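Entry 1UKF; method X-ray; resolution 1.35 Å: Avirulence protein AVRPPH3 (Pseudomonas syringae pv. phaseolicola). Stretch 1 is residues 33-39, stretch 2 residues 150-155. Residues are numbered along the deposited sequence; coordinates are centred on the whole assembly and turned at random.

Stretch 1, residues 33-39: DAESRMD
Stretch 2 150-155: LGEFQS

A buried, two-pronged salt bridge joins the helix of stretch 1 to the strand of stretch 2. Arg-37 NH2 donates to Glu-152 OE2 at 2.8 Å, almost linearly (178°), while Arg-37 NE donates to Glu-152 OE1 at 2.9 Å (162°). The carboxylate thus meets the guanidinium edge near its plane, and the paired charges compensate each other away from solvent. Arg-37 reaches it by folding its chain (chi1 m, chi2 t, chi3 m, chi4 -78°); Glu-152 is extended (chi1 and chi2 t, chi3 -45°).

Gln-154 reinforces the acceptor. Two residues along the strand, its CB also points toward the helix, and with chi1 m, chi2 t and chi3 27° its NE2 donates to Glu-152 OE2 at 2.9 Å. An amide suits this place, adding a donor without another charge. Phe-153, between them, points away.

The helix, residues 34-39, and the strand, residues 151-155, run nearly antiparallel (157°), their axes 8.6 Å apart at closest approach. The CA atoms of Ala-34 and Glu-152 lie 6.5 Å apart, those of Met-38 and Gly-151 6.8 Å. Helical phi/psi values near -65/-40 place Ala-34, Arg-37 and Met-38 on the facing side. Asp-33 (phi/psi -123/178, chi1 p) caps the helix: its OD1 accepts from Ser-36 N at 2.9 Å, and its own N donates to Ser-36 OG at 2.9 Å.

Packing completes the contact, which buries 229 Å² in all. The small Ala-34 fits close to the polar cluster, its CB 3.8 Å from Glu-152 OE2. Met-38 (chi1 and chi2 m, chi3 98°) lays SD 3.9 Å from Gly-151 CA. Gly-151 adopts phi/psi 128/-156, where a CB would jam against the preceding carbonyl oxygen; the backbone alone calls for glycine.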

# COMPACT_ATOMS: atom_id res chain seq x y z
N ASP A 33 -10.34 10.19 -11.69
CA ASP A 33 -9.25 9.53 -12.38
C ASP A 33 -8.00 9.61 -11.50
O ASP A 33 -8.03 10.21 -10.43
CB ASP A 33 -8.99 10.15 -13.76
CG ASP A 33 -8.90 11.66 -13.71
OD1 ASP A 33 -8.21 12.20 -12.81
OD2 ASP A 33 -9.50 12.32 -14.58
N ALA A 34 -6.91 9.00 -11.96
CA ALA A 34 -5.68 9.00 -11.19
C ALA A 34 -5.22 10.40 -10.78
O ALA A 34 -4.82 10.61 -9.63
CB ALA A 34 -4.58 8.29 -11.97
N GLU A 35 -5.27 11.34 -11.72
CA GLU A 35 -4.85 12.71 -11.44
C GLU A 35 -5.69 13.36 -10.35
O GLU A 35 -5.14 14.00 -9.43
CB GLU A 35 -4.92 13.56 -12.71
CG GLU A 35 -3.98 13.12 -13.81
CD GLU A 35 -2.53 13.18 -13.40
OE1 GLU A 35 -2.07 14.27 -12.99
OE2 GLU A 35 -1.84 12.15 -13.49
N SER A 36 -7.00 13.22 -10.43
CA SER A 36 -7.87 13.82 -9.43
C SER A 36 -7.69 13.14 -8.08
O SER A 36 -7.84 13.79 -7.04
CB SER A 36 -9.34 13.77 -9.87
OG SER A 36 -9.83 12.45 -9.97
N ARG A 37 -7.35 11.86 -8.08
CA ARG A 37 -7.13 11.15 -6.81
C ARG A 37 -5.87 11.68 -6.15
O ARG A 37 -5.82 11.85 -4.93
CB ARG A 37 -7.04 9.64 -7.04
CG ARG A 37 -8.38 9.00 -7.39
CD ARG A 37 -8.34 7.48 -7.30
NE ARG A 37 -7.68 6.85 -8.44
CZ ARG A 37 -8.25 6.67 -9.63
NH1 ARG A 37 -9.49 7.08 -9.85
NH2 ARG A 37 -7.58 6.04 -10.59
N MET A 38 -4.84 11.95 -6.95
CA MET A 38 -3.61 12.48 -6.38
C MET A 38 -3.83 13.92 -5.92
O MET A 38 -3.26 14.35 -4.92
CB MET A 38 -2.46 12.38 -7.39
CG MET A 38 -2.07 10.94 -7.72
SD MET A 38 -1.66 9.90 -6.28
CE MET A 38 -3.22 9.03 -6.02
N ASP A 39 -4.66 14.67 -6.65
CA ASP A 39 -4.95 16.06 -6.26
C ASP A 39 -5.64 16.04 -4.90
O ASP A 39 -5.40 16.90 -4.05
CB ASP A 39 -5.87 16.74 -7.28
CG ASP A 39 -5.16 17.11 -8.57
OD1 ASP A 39 -3.91 17.06 -8.61
OD2 ASP A 39 -5.85 17.47 -9.55
N LEU A 150 5.35 8.02 -4.28
CA LEU A 150 5.47 8.17 -5.73
C LEU A 150 4.24 8.57 -6.52
O LEU A 150 4.35 9.32 -7.49
CB LEU A 150 6.00 6.85 -6.30
CG LEU A 150 7.34 6.37 -5.72
CD1 LEU A 150 7.56 4.91 -6.07
CD2 LEU A 150 8.47 7.24 -6.25
N GLY A 151 3.07 8.07 -6.13
CA GLY A 151 1.86 8.39 -6.85
C GLY A 151 1.11 7.13 -7.24
O GLY A 151 1.29 6.08 -6.61
N GLU A 152 0.29 7.21 -8.29
CA GLU A 152 -0.48 6.07 -8.73
C GLU A 152 0.06 5.44 -10.00
O GLU A 152 0.50 6.14 -10.92
CB GLU A 152 -1.95 6.46 -8.94
CG GLU A 152 -2.87 5.25 -9.15
CD GLU A 152 -4.35 5.61 -9.23
OE1 GLU A 152 -4.82 6.41 -8.40
OE2 GLU A 152 -5.04 5.06 -10.12
N PHE A 153 0.03 4.11 -10.03
CA PHE A 153 0.50 3.33 -11.16
C PHE A 153 -0.63 2.40 -11.57
O PHE A 153 -1.49 2.05 -10.76
CB PHE A 153 1.72 2.49 -10.78
CG PHE A 153 2.88 3.30 -10.27
CD1 PHE A 153 2.90 3.75 -8.95
CD2 PHE A 153 3.92 3.64 -11.12
CE1 PHE A 153 3.96 4.54 -8.49
CE2 PHE A 153 4.98 4.43 -10.67
CZ PHE A 153 5.00 4.88 -9.35
N GLN A 154 -0.62 1.99 -12.84
CA GLN A 154 -1.64 1.09 -13.34
C GLN A 154 -1.05 0.14 -14.36
O GLN A 154 -0.12 0.49 -15.09
CB GLN A 154 -2.79 1.88 -13.97
CG GLN A 154 -3.72 2.53 -12.96
CD GLN A 154 -4.84 3.31 -13.61
OE1 GLN A 154 -5.25 3.00 -14.74
NE2 GLN A 154 -5.36 4.31 -12.91
N SER A 155 -1.60 -1.07 -14.40
CA SER A 155 -1.15 -2.09 -15.33
C SER A 155 -2.30 -3.06 -15.53
O SER A 155 -3.30 -3.01 -14.83
CB SER A 155 0.04 -2.87 -14.77
OG SER A 155 -0.35 -3.76 -13.74